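Local coordinates for peptidoglycan recognition protein-LC isoform LCx (Drosophila melanogaster, PDB 2F2L) that binds a disaccharide-tetrapeptide of diaminopimelic-type peptidoglycan together with a second protein chain, and probably serves as the extracellular sensor of an immune receptor, at residues I30-A35 with G103-R108; R12-M17 with W61-Y66; Q21-N26 with L128-T133. One frame throughout, in Å; residues are numbered along the deposited sequence.

Contact 1: residues I30-A35 with G103-R108; sequences ISHTAA and GTFTTR. With MLD (glcnac(beta1-4)-murnac(1,6-anhydro)-L-ala-gamma-D-glu-meso-a2pm-D-ala), chain G.
The loop that follows H32 meets G103-T106 at a steep angle, end-to-end directions 106° apart, and the backbones are nearest at A34 and T104, CA to CA 4.4 Å. A34 N gives a weak hydrogen bond to G103 O (2.9 Å). H32 carries the contact with its ring: ND1 accepts a nearly straight bond from F105 N (3.1 Å) lying in the ring plane, while NE2 donates at another point of the edge to MLD OAC, the acetyl oxygen of the GlcNAc (2.7 Å). Gripped at both nitrogens, the ring can hardly turn. H32 CB meets the edge of the F105 ring at CD2 (3.7 Å). T33 OG1, lodged between its own N and carbonyl carbon (chi1 62°), takes the N-H of G103 at 3.0 Å, and T33 O receives the second sugar through MLD NAD. T104 OG1 donates to A35 O (2.7 Å), tying the loop after H32 to loop 103-108. Another protein's chain bonds A34 O through a basic side chain. Around this pair, strand 25-32 runs beside strand 97-101, with S31 and T33 bonded to F101, while L153 of helix 151-157 packs on both I30 and F105.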
loop_
_atom_site.group_PDB
_atom_site.type_symbol
_atom_site.label_atom_id
_atom_site.label_comp_id
_atom_site.label_asym_id
_atom_site.label_seq_id
_atom_site.Cartn_x
_atom_site.Cartn_y
_atom_site.Cartn_z
ATOM N N ILE B 30 -18.542 2.506 -2.770
ATOM C CA ILE B 30 -17.860 1.726 -1.742
ATOM C C ILE B 30 -16.483 1.235 -2.219
ATOM O O ILE B 30 -16.364 0.563 -3.255
ATOM C CB ILE B 30 -18.710 0.493 -1.314
ATOM C CG1 ILE B 30 -20.070 0.941 -0.747
ATOM C CG2 ILE B 30 -17.931 -0.423 -0.362
ATOM C CD1 ILE B 30 -20.032 1.996 0.322
ATOM N N SER B 31 -15.455 1.560 -1.436
ATOM C CA SER B 31 -14.086 1.103 -1.693
ATOM C C SER B 31 -13.566 0.327 -0.490
ATOM O O SER B 31 -14.254 0.204 0.528
ATOM C CB SER B 31 -13.173 2.310 -1.960
ATOM O OG SER B 31 -13.185 3.227 -0.859
ATOM N N HIS B 32 -12.352 -0.205 -0.610
ATOM C CA HIS B 32 -11.555 -0.572 0.583
ATOM C C HIS B 32 -10.227 0.165 0.518
ATOM O O HIS B 32 -9.877 0.724 -0.523
ATOM C CB HIS B 32 -11.367 -2.108 0.708
ATOM C CG HIS B 32 -10.594 -2.752 -0.403
ATOM N ND1 HIS B 32 -10.293 -4.102 -0.398
ATOM C CD2 HIS B 32 -10.027 -2.251 -1.526
ATOM C CE1 HIS B 32 -9.604 -4.399 -1.485
ATOM N NE2 HIS B 32 -9.418 -3.293 -2.180
ATOM N N THR B 33 -9.481 0.154 1.610
ATOM C CA THR B 33 -8.188 0.828 1.651
ATOM C C THR B 33 -7.061 0.016 1.038
ATOM O O THR B 33 -6.001 0.578 0.738
ATOM C CB THR B 33 -7.755 1.213 3.108
ATOM O OG1 THR B 33 -7.600 0.032 3.898
ATOM C CG2 THR B 33 -8.733 2.198 3.742
ATOM N N ALA B 34 -7.282 -1.291 0.875
ATOM C CA ALA B 34 -6.269 -2.263 0.401
ATOM C C ALA B 34 -4.992 -2.309 1.260
ATOM O O ALA B 34 -3.881 -2.620 0.777
ATOM C CB ALA B 34 -5.940 -2.033 -1.056
ATOM N N ALA B 35 -5.162 -2.047 2.551
ATOM C CA ALA B 35 -4.093 -2.206 3.522
ATOM C C ALA B 35 -4.628 -3.074 4.660
ATOM O O ALA B 35 -5.630 -3.788 4.476
ATOM C CB ALA B 35 -3.584 -0.840 3.991
ATOM N N GLY B 103 -9.221 -1.937 5.407
ATOM C CA GLY B 103 -8.767 -3.298 5.216
ATOM C C GLY B 103 -8.676 -3.688 3.763
ATOM O O GLY B 103 -8.774 -2.849 2.872
ATOM N N THR B 104 -8.484 -4.987 3.551
ATOM C CA THR B 104 -8.391 -5.593 2.238
ATOM C C THR B 104 -9.371 -6.759 2.181
ATOM O O THR B 104 -9.187 -7.749 2.915
ATOM C CB THR B 104 -6.948 -6.115 1.961
ATOM O OG1 THR B 104 -6.014 -5.034 2.064
ATOM C CG2 THR B 104 -6.838 -6.731 0.567
ATOM N N PHE B 105 -10.374 -6.676 1.289
ATOM C CA PHE B 105 -11.488 -7.648 1.271
ATOM C C PHE B 105 -11.575 -8.444 -0.015
ATOM O O PHE B 105 -12.660 -8.775 -0.506
ATOM C CB PHE B 105 -12.795 -6.933 1.655
ATOM C CG PHE B 105 -12.666 -6.238 2.938
ATOM C CD1 PHE B 105 -12.653 -6.972 4.124
ATOM C CD2 PHE B 105 -12.367 -4.891 2.981
ATOM C CE1 PHE B 105 -12.444 -6.352 5.331
ATOM C CE2 PHE B 105 -12.162 -4.267 4.183
ATOM C CZ PHE B 105 -12.197 -4.986 5.358
ATOM N N THR B 106 -10.400 -8.801 -0.525
ATOM C CA THR B 106 -10.285 -9.578 -1.742
ATOM C C THR B 106 -10.665 -11.037 -1.501
ATOM O O THR B 106 -11.319 -11.637 -2.336
ATOM C CB THR B 106 -8.862 -9.529 -2.309
ATOM O OG1 THR B 106 -7.939 -9.897 -1.279
ATOM C CG2 THR B 106 -8.525 -8.125 -2.791
ATOM N N THR B 107 -10.230 -11.631 -0.397
ATOM C CA THR B 107 -10.635 -13.011 -0.119
ATOM C C THR B 107 -11.252 -13.217 1.273
ATOM O O THR B 107 -11.619 -14.341 1.623
ATOM C CB THR B 107 -9.458 -13.981 -0.250
ATOM O OG1 THR B 107 -8.485 -13.637 0.730
ATOM C CG2 THR B 107 -8.839 -13.947 -1.665
ATOM N N ARG B 108 -11.356 -12.140 2.040
ATOM C CA ARG B 108 -11.875 -12.158 3.398
ATOM C C ARG B 108 -13.050 -11.178 3.465
ATOM O O ARG B 108 -12.974 -10.103 2.895
ATOM C CB ARG B 108 -10.749 -11.711 4.332
ATOM C CG ARG B 108 -11.058 -11.704 5.816
ATOM C CD ARG B 108 -9.749 -11.526 6.627
ATOM N NE ARG B 108 -10.017 -11.163 8.017
ATOM C CZ ARG B 108 -9.081 -10.993 8.946
ATOM N NH1 ARG B 108 -7.794 -11.156 8.645
ATOM N NH2 ARG B 108 -9.437 -10.664 10.183
HETATM C CAA MLD G . -6.571 -4.538 -3.855
HETATM C CAB MLD G . -6.941 -3.288 -4.639
HETATM O OAC MLD G . -8.018 -2.735 -4.460
HETATM N N2 MLD G . -6.013 -2.873 -5.495
HETATM C C2 MLD G . -6.166 -1.720 -6.376
HETATM C C3 MLD G . -5.839 -2.197 -7.794
HETATM O O3 MLD G . -6.710 -3.258 -8.232
HETATM C C4 MLD G . -5.813 -1.026 -8.771
HETATM O O4 MLD G . -5.319 -1.522 -10.002
HETATM C C5 MLD G . -4.862 0.055 -8.247
HETATM C C6 MLD G . -4.818 1.362 -9.060
HETATM O O6 MLD G . -3.706 2.166 -8.567
HETATM O O5 MLD G . -5.330 0.452 -6.961
HETATM C C1 MLD G . -5.216 -0.605 -5.980
HETATM O O1 MLD G . -5.618 -0.097 -4.734
HETATM C CA4 MLD G . -4.639 0.814 -4.181
HETATM C CA5 MLD G . -3.366 0.181 -3.620
HETATM O OA5 MLD G . -3.149 0.436 -2.191
HETATM C CA6 MLD G . -2.323 1.050 -4.233
HETATM O OA6 MLD G . -2.286 2.185 -3.391
HETATM C CA1 MLD G . -3.055 1.870 -2.193
HETATM C CA2 MLD G . -4.454 2.488 -2.351
HETATM N NAD MLD G . -5.020 2.783 -1.017
HETATM C CAE MLD G . -5.440 3.986 -0.667
HETATM C CAF MLD G . -5.970 4.076 0.750
HETATM O OAG MLD G . -5.432 4.968 -1.410
HETATM C CA3 MLD G . -5.400 1.536 -3.079
HETATM O OAH MLD G . -6.531 2.246 -3.695
HETATM C CAI MLD G . -7.759 2.187 -2.930
HETATM C CAJ MLD G . -8.622 1.006 -3.308
HETATM C CAL MLD G . -8.568 3.478 -3.178
HETATM O OAM MLD G . -9.674 3.556 -2.656
HETATM N N MLD G . -8.034 4.446 -3.923
HETATM C CA MLD G . -8.693 5.730 -4.195
HETATM C CB MLD G . -8.265 6.667 -3.060
HETATM C C MLD G . -8.124 6.260 -5.523
HETATM O O MLD G . -6.903 6.340 -5.686
HETATM N NAN MLD G . -9.041 6.574 -6.434
HETATM C CAO MLD G . -8.758 7.099 -7.780
HETATM C CAP MLD G . -9.568 6.326 -8.870
HETATM O OBA MLD G . -9.713 6.916 -9.945
HETATM O OAQ MLD G . -10.058 5.198 -8.620
HETATM C CBB MLD G . -9.265 8.534 -7.866
HETATM C CBC MLD G . -8.499 9.538 -7.022
HETATM C CBD MLD G . -9.070 10.943 -7.284
HETATM O OBE MLD G . -10.229 11.106 -7.669
HETATM N NBF MLD G . -8.235 11.937 -7.070
HETATM C CBG MLD G . -8.623 13.339 -7.271
HETATM C CBH MLD G . -8.841 13.610 -8.774
HETATM O OBI MLD G . -8.049 13.190 -9.616
HETATM N NBJ MLD G . -9.951 14.283 -9.070
HETATM C CBK MLD G . -10.340 14.669 -10.445
HETATM C CBL MLD G . -10.535 16.189 -10.477
HETATM C CBM MLD G . -11.648 14.010 -10.935
HETATM O OBO MLD G . -12.490 13.640 -10.075
HETATM O OBN MLD G . -11.780 13.911 -12.180
HETATM C CBP MLD G . -7.530 14.239 -6.671
HETATM C CBQ MLD G . -8.015 15.687 -6.481
HETATM C CBR MLD G . -6.970 16.527 -5.743
HETATM C CBS MLD G . -7.565 17.755 -5.051
HETATM C CBT MLD G . -8.361 17.309 -3.817
HETATM O OBV MLD G . -7.701 16.930 -2.836
HETATM O OBU MLD G . -9.606 17.364 -3.879
HETATM N NBW MLD G . -8.442 18.474 -5.983
#

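Contact 2: residues R12-M17 with W61-Y66; sequences RPAKRM and WDHIGY. With MLD (glcnac(beta1-4)-murnac(1,6-anhydro)-L-ala-gamma-D-glu-meso-a2pm-D-ala), chain G.
K15 reaches across D62 to the carbonyl of W61. Its CB passes the D62 carbonyl and carboxylate at 3.9 Å from both O and OD1, and CG stays near D62 O. CD moves on to W61 O, and CE comes within 3.1 Å of that oxygen. At the tip, NZ donates to M56 O of helix 41-58, its stronger partner, and to W61 O at 3.0 Å, from above the carbonyl plane (38° out of it). CG lies anti to the carbonyl carbon (chi1 -69°), and the chain beyond it is extended, crossing the D62 side chain at about a right angle. The base is pinned by the backbone: K15 N bonds D62 O at 2.8 Å, in the carbonyl plane, and A14 CA brings a C-H to the same oxygen. R16 lies against the D62 carboxylate with its aliphatic part, CD 3.4 Å from OD2; the opposite charges are near each other, yet no N-H points at the oxygen. Over one face of the H63 ring sits A14 N, above the centre, while A14 CB touches CD2 at 3.8 Å. R12 turns its guanidinium to D57, a salt bridge back to helix 41-58. On the ligand side, D62 N donates to MLD OBV; CBP, in the side chain of the meso-A2pm, lies over one face of the W61 indole, toward its rim; and Y66 OH bonds MLD OAM (2.6 Å). This is one wall of the muropeptide groove of a peptidoglycan recognition domain, lined here by W61, D62 and Y66 and backed by A14-R16.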
loop_
_atom_site.group_PDB
_atom_site.type_symbol
_atom_site.label_atom_id
_atom_site.label_comp_id
_atom_site.label_asym_id
_atom_site.label_seq_id
_atom_site.Cartn_x
_atom_site.Cartn_y
_atom_site.Cartn_z
ATOM N N ARG B 12 -5.147 15.632 10.269
ATOM C CA ARG B 12 -4.908 17.020 9.865
ATOM C C ARG B 12 -6.106 17.630 9.179
ATOM O O ARG B 12 -6.888 16.916 8.568
ATOM C CB ARG B 12 -3.797 17.067 8.834
ATOM C CG ARG B 12 -2.475 16.623 9.318
ATOM C CD ARG B 12 -1.474 16.823 8.196
ATOM N NE ARG B 12 -1.110 15.560 7.602
ATOM C CZ ARG B 12 -0.442 15.414 6.465
ATOM N NH1 ARG B 12 -0.091 16.462 5.723
ATOM N NH2 ARG B 12 -0.159 14.189 6.060
ATOM N N PRO B 13 -6.215 18.970 9.213
ATOM C CA PRO B 13 -7.230 19.619 8.400
ATOM C C PRO B 13 -6.815 19.679 6.942
ATOM O O PRO B 13 -5.651 19.405 6.615
ATOM C CB PRO B 13 -7.318 21.023 8.996
ATOM C CG PRO B 13 -5.997 21.262 9.596
ATOM C CD PRO B 13 -5.433 19.934 10.001
ATOM N N ALA B 14 -7.763 20.032 6.078
ATOM C CA ALA B 14 -7.497 20.198 4.654
ATOM C C ALA B 14 -6.459 21.298 4.427
ATOM O O ALA B 14 -6.333 22.209 5.237
ATOM C CB ALA B 14 -8.779 20.540 3.916
ATOM N N LYS B 15 -5.718 21.188 3.327
ATOM C CA LYS B 15 -4.668 22.146 2.984
ATOM C C LYS B 15 -5.267 23.467 2.548
ATOM O O LYS B 15 -4.662 24.525 2.713
ATOM C CB LYS B 15 -3.801 21.608 1.845
ATOM C CG LYS B 15 -2.934 20.427 2.208
ATOM C CD LYS B 15 -2.138 19.982 1.001
ATOM C CE LYS B 15 -1.455 18.662 1.251
ATOM N NZ LYS B 15 -0.833 18.167 -0.012
ATOM N N ARG B 16 -6.451 23.386 1.957
ATOM C CA ARG B 16 -7.193 24.549 1.517
ATOM C C ARG B 16 -8.672 24.195 1.550
ATOM O O ARG B 16 -9.046 23.054 1.859
ATOM C CB ARG B 16 -6.763 24.943 0.101
ATOM C CG ARG B 16 -7.098 23.907 -0.965
ATOM C CD ARG B 16 -6.183 24.005 -2.181
ATOM N NE ARG B 16 -6.538 25.105 -3.067
ATOM C CZ ARG B 16 -5.825 25.488 -4.128
ATOM N NH1 ARG B 16 -4.696 24.862 -4.465
ATOM N NH2 ARG B 16 -6.243 26.511 -4.857
ATOM N N MET B 17 -9.500 25.180 1.236
ATOM C CA MET B 17 -10.946 25.031 1.243
ATOM C C MET B 17 -11.368 24.059 0.149
ATOM O O MET B 17 -10.932 24.181 -0.995
ATOM C CB MET B 17 -11.587 26.401 1.011
ATOM C CG MET B 17 -13.068 26.478 1.317
ATOM S SD MET B 17 -13.731 28.117 0.932
ATOM C CE MET B 17 -12.552 29.214 1.740
ATOM N N TRP B 61 -2.760 15.313 -2.499
ATOM C CA TRP B 61 -4.144 15.836 -2.467
ATOM C C TRP B 61 -4.348 16.776 -1.273
ATOM O O TRP B 61 -3.477 16.906 -0.394
ATOM C CB TRP B 61 -5.165 14.685 -2.460
ATOM C CG TRP B 61 -5.003 13.737 -3.629
ATOM C CD1 TRP B 61 -4.385 14.003 -4.826
ATOM C CD2 TRP B 61 -5.484 12.388 -3.720
ATOM N NE1 TRP B 61 -4.438 12.900 -5.638
ATOM C CE2 TRP B 61 -5.105 11.894 -4.985
ATOM C CE3 TRP B 61 -6.201 11.547 -2.853
ATOM C CZ2 TRP B 61 -5.422 10.595 -5.408
ATOM C CZ3 TRP B 61 -6.497 10.253 -3.268
ATOM C CH2 TRP B 61 -6.106 9.787 -4.531
ATOM N N ASP B 62 -5.499 17.432 -1.234
ATOM C CA ASP B 62 -5.753 18.482 -0.234
ATOM C C ASP B 62 -6.314 17.979 1.117
ATOM O O ASP B 62 -6.409 18.730 2.092
ATOM C CB ASP B 62 -6.688 19.519 -0.845
ATOM C CG ASP B 62 -6.010 20.347 -1.938
ATOM O OD1 ASP B 62 -4.788 20.611 -1.826
ATOM O OD2 ASP B 62 -6.717 20.759 -2.887
ATOM N N HIS B 63 -6.656 16.700 1.169
ATOM C CA HIS B 63 -7.207 16.078 2.363
ATOM C C HIS B 63 -7.234 14.573 2.110
ATOM O O HIS B 63 -7.000 14.106 0.982
ATOM C CB HIS B 63 -8.644 16.599 2.619
ATOM C CG HIS B 63 -9.081 16.549 4.053
ATOM N ND1 HIS B 63 -8.429 15.807 5.012
ATOM C CD2 HIS B 63 -10.135 17.126 4.681
ATOM C CE1 HIS B 63 -9.047 15.947 6.172
ATOM N NE2 HIS B 63 -10.080 16.747 5.998
ATOM N N ILE B 64 -7.535 13.806 3.143
ATOM C CA ILE B 64 -7.859 12.398 2.946
ATOM C C ILE B 64 -9.000 12.340 1.913
ATOM O O ILE B 64 -9.910 13.184 1.911
ATOM C CB ILE B 64 -8.242 11.735 4.268
ATOM C CG1 ILE B 64 -8.225 10.219 4.149
ATOM C CG2 ILE B 64 -9.616 12.217 4.758
ATOM C CD1 ILE B 64 -8.238 9.535 5.483
ATOM N N GLY B 65 -8.914 11.371 1.016
ATOM C CA GLY B 65 -9.745 11.330 -0.178
ATOM C C GLY B 65 -11.172 10.895 0.064
ATOM O O GLY B 65 -12.057 11.278 -0.668
ATOM N N TYR B 66 -11.400 10.101 1.099
ATOM C CA TYR B 66 -12.734 9.566 1.350
ATOM C C TYR B 66 -13.635 10.565 2.080
ATOM O O TYR B 66 -13.173 11.455 2.782
ATOM C CB TYR B 66 -12.642 8.263 2.136
ATOM C CG TYR B 66 -11.730 7.217 1.501
ATOM C CD1 TYR B 66 -11.993 6.720 0.225
ATOM C CD2 TYR B 66 -10.588 6.761 2.164
ATOM C CE1 TYR B 66 -11.161 5.763 -0.373
ATOM C CE2 TYR B 66 -9.744 5.793 1.588
ATOM C CZ TYR B 66 -10.035 5.307 0.319
ATOM O OH TYR B 66 -9.230 4.360 -0.254
HETATM C CAA MLD G . -6.571 -4.538 -3.855
HETATM C CAB MLD G . -6.941 -3.288 -4.639
HETATM O OAC MLD G . -8.018 -2.735 -4.460
HETATM N N2 MLD G . -6.013 -2.873 -5.495
HETATM C C2 MLD G . -6.166 -1.720 -6.376
HETATM C C3 MLD G . -5.839 -2.197 -7.794
HETATM O O3 MLD G . -6.710 -3.258 -8.232
HETATM C C4 MLD G . -5.813 -1.026 -8.771
HETATM O O4 MLD G . -5.319 -1.522 -10.002
HETATM C C5 MLD G . -4.862 0.055 -8.247
HETATM C C6 MLD G . -4.818 1.362 -9.060
HETATM O O6 MLD G . -3.706 2.166 -8.567
HETATM O O5 MLD G . -5.330 0.452 -6.961
HETATM C C1 MLD G . -5.216 -0.605 -5.980
HETATM O O1 MLD G . -5.618 -0.097 -4.734
HETATM C CA4 MLD G . -4.639 0.814 -4.181
HETATM C CA5 MLD G . -3.366 0.181 -3.620
HETATM O OA5 MLD G . -3.149 0.436 -2.191
HETATM C CA6 MLD G . -2.323 1.050 -4.233
HETATM O OA6 MLD G . -2.286 2.185 -3.391
HETATM C CA1 MLD G . -3.055 1.870 -2.193
HETATM C CA2 MLD G . -4.454 2.488 -2.351
HETATM N NAD MLD G . -5.020 2.783 -1.017
HETATM C CAE MLD G . -5.440 3.986 -0.667
HETATM C CAF MLD G . -5.970 4.076 0.750
HETATM O OAG MLD G . -5.432 4.968 -1.410
HETATM C CA3 MLD G . -5.400 1.536 -3.079
HETATM O OAH MLD G . -6.531 2.246 -3.695
HETATM C CAI MLD G . -7.759 2.187 -2.930
HETATM C CAJ MLD G . -8.622 1.006 -3.308
HETATM C CAL MLD G . -8.568 3.478 -3.178
HETATM O OAM MLD G . -9.674 3.556 -2.656
HETATM N N MLD G . -8.034 4.446 -3.923
HETATM C CA MLD G . -8.693 5.730 -4.195
HETATM C CB MLD G . -8.265 6.667 -3.060
HETATM C C MLD G . -8.124 6.260 -5.523
HETATM O O MLD G . -6.903 6.340 -5.686
HETATM N NAN MLD G . -9.041 6.574 -6.434
HETATM C CAO MLD G . -8.758 7.099 -7.780
HETATM C CAP MLD G . -9.568 6.326 -8.870
HETATM O OBA MLD G . -9.713 6.916 -9.945
HETATM O OAQ MLD G . -10.058 5.198 -8.620
HETATM C CBB MLD G . -9.265 8.534 -7.866
HETATM C CBC MLD G . -8.499 9.538 -7.022
HETATM C CBD MLD G . -9.070 10.943 -7.284
HETATM O OBE MLD G . -10.229 11.106 -7.669
HETATM N NBF MLD G . -8.235 11.937 -7.070
HETATM C CBG MLD G . -8.623 13.339 -7.271
HETATM C CBH MLD G . -8.841 13.610 -8.774
HETATM O OBI MLD G . -8.049 13.190 -9.616
HETATM N NBJ MLD G . -9.951 14.283 -9.070
HETATM C CBK MLD G . -10.340 14.669 -10.445
HETATM C CBL MLD G . -10.535 16.189 -10.477
HETATM C CBM MLD G . -11.648 14.010 -10.935
HETATM O OBO MLD G . -12.490 13.640 -10.075
HETATM O OBN MLD G . -11.780 13.911 -12.180
HETATM C CBP MLD G . -7.530 14.239 -6.671
HETATM C CBQ MLD G . -8.015 15.687 -6.481
HETATM C CBR MLD G . -6.970 16.527 -5.743
HETATM C CBS MLD G . -7.565 17.755 -5.051
HETATM C CBT MLD G . -8.361 17.309 -3.817
HETATM O OBV MLD G . -7.701 16.930 -2.836
HETATM O OBU MLD G . -9.606 17.364 -3.879
HETATM N NBW MLD G . -8.442 18.474 -5.983
#

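Contact 3: residues Q21-N26 with L128-T133; sequences QQLPIN and LKKLTT
Peptide planes, not rings, are the flat groups that meet between I25 and K130-T132. The K130 carbonyl takes the N-H of I25 (2.7 Å) from a donor tilted 32° from its plane. The I25 carbonyl takes T132 N (2.9 Å) from above its plane, 40° out, and L131 CA also brings a C-H to it at 3.1 Å. I25 thus bonds the residues on either side of L131, the register of a parallel bridge, and the side chains of I25 and L131 fall on the same face of the sheet. There CG2 of I25 and CD2 of L131 make a loose apolar touch, and both residues pack on I97. P24, after a cis peptide bond, turns CB and CG to 128-133: CB lies 3.6 Å from K129 O, and CG meets T132 CG2 at 3.9 Å. L23 CD1 rests on the methylenes of K130 at CD (3.8 Å). K130 bends at chi2 (-63°), and its NZ forms a salt bridge with D83. K129, with positive phi, ends helix 112-127 in a Schellman motif that hands the chain to this bridge. The chain then turns at T133, and N26 pairs with R136 of strand 135-139. The bridge lies on the return leg of a beta-alpha-beta crossover, strand 97-101 to helix 112-127 to strand 135-139, which passes over strand 25-32 of the mixed amidase-like sheet.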
loop_
_atom_site.group_PDB
_atom_site.type_symbol
_atom_site.label_atom_id
_atom_site.label_comp_id
_atom_site.label_asym_id
_atom_site.label_seq_id
_atom_site.Cartn_x
_atom_site.Cartn_y
_atom_site.Cartn_z
ATOM N N GLN B 21 -20.554 20.149 -2.129
ATOM C CA GLN B 21 -21.468 19.353 -2.937
ATOM C C GLN B 21 -22.835 19.995 -2.955
ATOM O O GLN B 21 -23.219 20.649 -1.991
ATOM C CB GLN B 21 -21.628 17.961 -2.333
ATOM C CG GLN B 21 -20.353 17.184 -2.169
ATOM C CD GLN B 21 -20.273 15.988 -3.094
ATOM O OE1 GLN B 21 -20.697 16.038 -4.247
ATOM N NE2 GLN B 21 -19.725 14.901 -2.586
ATOM N N GLN B 22 -23.564 19.795 -4.052
ATOM C CA GLN B 22 -25.006 20.041 -4.081
ATOM C C GLN B 22 -25.672 18.862 -3.380
ATOM O O GLN B 22 -25.450 17.691 -3.745
ATOM C CB GLN B 22 -25.528 20.185 -5.516
ATOM C CG GLN B 22 -27.046 20.445 -5.605
ATOM C CD GLN B 22 -27.438 21.478 -6.661
ATOM O OE1 GLN B 22 -26.615 21.903 -7.476
ATOM N NE2 GLN B 22 -28.703 21.896 -6.641
ATOM N N LEU B 23 -26.442 19.173 -2.342
ATOM C CA LEU B 23 -27.179 18.170 -1.599
ATOM C C LEU B 23 -28.638 18.220 -2.053
ATOM O O LEU B 23 -29.107 19.274 -2.482
ATOM C CB LEU B 23 -27.071 18.439 -0.097
ATOM C CG LEU B 23 -25.671 18.470 0.529
ATOM C CD1 LEU B 23 -25.767 18.936 1.989
ATOM C CD2 LEU B 23 -25.002 17.127 0.451
ATOM N N PRO B 24 -29.358 17.084 -1.978
ATOM C CA PRO B 24 -28.913 15.746 -1.556
ATOM C C PRO B 24 -28.108 15.020 -2.627
ATOM O O PRO B 24 -28.258 15.306 -3.802
ATOM C CB PRO B 24 -30.231 15.001 -1.306
ATOM C CG PRO B 24 -31.216 15.673 -2.211
ATOM C CD PRO B 24 -30.795 17.103 -2.323
ATOM N N ILE B 25 -27.267 14.084 -2.207
ATOM C CA ILE B 25 -26.418 13.327 -3.119
ATOM C C ILE B 25 -27.088 11.991 -3.379
ATOM O O ILE B 25 -27.610 11.373 -2.452
ATOM C CB ILE B 25 -25.017 13.106 -2.484
ATOM C CG1 ILE B 25 -24.250 14.425 -2.442
ATOM C CG2 ILE B 25 -24.205 12.041 -3.225
ATOM C CD1 ILE B 25 -23.295 14.489 -1.286
ATOM N N ASN B 26 -27.098 11.530 -4.623
ATOM C CA ASN B 26 -27.740 10.244 -4.888
ATOM C C ASN B 26 -26.832 9.166 -5.468
ATOM O O ASN B 26 -27.309 8.231 -6.111
ATOM C CB ASN B 26 -29.027 10.429 -5.696
ATOM C CG ASN B 26 -28.819 10.340 -7.155
ATOM O OD1 ASN B 26 -27.986 11.060 -7.725
ATOM N ND2 ASN B 26 -29.579 9.446 -7.797
ATOM N N LEU B 128 -30.634 12.573 7.375
ATOM C CA LEU B 128 -30.194 13.966 7.426
ATOM C C LEU B 128 -30.362 14.679 6.085
ATOM O O LEU B 128 -30.008 15.845 5.965
ATOM C CB LEU B 128 -28.722 14.040 7.843
ATOM C CG LEU B 128 -28.347 13.450 9.204
ATOM C CD1 LEU B 128 -26.828 13.475 9.358
ATOM C CD2 LEU B 128 -29.028 14.199 10.331
ATOM N N LYS B 129 -30.872 13.980 5.071
ATOM C CA LYS B 129 -31.014 14.553 3.730
ATOM C C LYS B 129 -29.682 14.858 3.036
ATOM O O LYS B 129 -29.623 15.723 2.159
ATOM C CB LYS B 129 -31.862 15.830 3.767
ATOM C CG LYS B 129 -33.292 15.628 3.408
ATOM C CD LYS B 129 -34.065 14.903 4.478
ATOM C CE LYS B 129 -35.538 15.264 4.401
ATOM N NZ LYS B 129 -36.375 14.059 4.634
ATOM N N LYS B 130 -28.617 14.159 3.424
ATOM C CA LYS B 130 -27.353 14.271 2.710
ATOM C C LYS B 130 -27.416 13.381 1.488
ATOM O O LYS B 130 -26.804 13.688 0.460
ATOM C CB LYS B 130 -26.167 13.882 3.593
ATOM C CG LYS B 130 -26.063 14.678 4.888
ATOM C CD LYS B 130 -25.821 16.177 4.650
ATOM C CE LYS B 130 -25.569 16.888 5.967
ATOM N NZ LYS B 130 -24.939 18.238 5.800
ATOM N N LEU B 131 -28.168 12.284 1.613
ATOM C CA LEU B 131 -28.399 11.344 0.526
ATOM C C LEU B 131 -29.877 11.329 0.155
ATOM O O LEU B 131 -30.725 11.435 1.013
ATOM C CB LEU B 131 -28.008 9.921 0.948
ATOM C CG LEU B 131 -26.542 9.571 1.201
ATOM C CD1 LEU B 131 -26.437 8.133 1.765
ATOM C CD2 LEU B 131 -25.743 9.705 -0.064
ATOM N N THR B 132 -30.171 11.143 -1.126
ATOM C CA THR B 132 -31.533 10.916 -1.562
ATOM C C THR B 132 -32.064 9.613 -0.966
ATOM O O THR B 132 -31.290 8.702 -0.625
ATOM C CB THR B 132 -31.622 10.788 -3.076
ATOM O OG1 THR B 132 -30.708 9.772 -3.510
ATOM C CG2 THR B 132 -31.294 12.111 -3.760
ATOM N N THR B 133 -33.389 9.546 -0.857
ATOM C CA THR B 133 -34.103 8.354 -0.414
ATOM C C THR B 133 -33.839 7.169 -1.357
ATOM O O THR B 133 -33.757 6.027 -0.908
ATOM C CB THR B 133 -35.633 8.648 -0.326
ATOM O OG1 THR B 133 -35.877 9.613 0.714
ATOM C CG2 THR B 133 -36.426 7.390 -0.033
#

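Contacts 1 and 3 use opposite ends of strand 25-32, about 26 Å apart between centres: contact 3 is a partly buried bridge at the beginning of the strand, built from backbone bonds and aliphatic edges, while contact 1 is buried at its other end, where side-chain donors and acceptors knit the strand end and the following loop to loop 103-108. Contact 2 joins two loops without strand pairing and is the most charged, its lysine and arginines lying toward the surface. Contacts 1 and 2 share MLD, the first by the acetamido groups of its sugars, the second by the lactyl carbonyl and meso-A2pm, and touch where S31 packs on Y66. Contact 3 stands apart, I25's side chain about 14 Å from MLD.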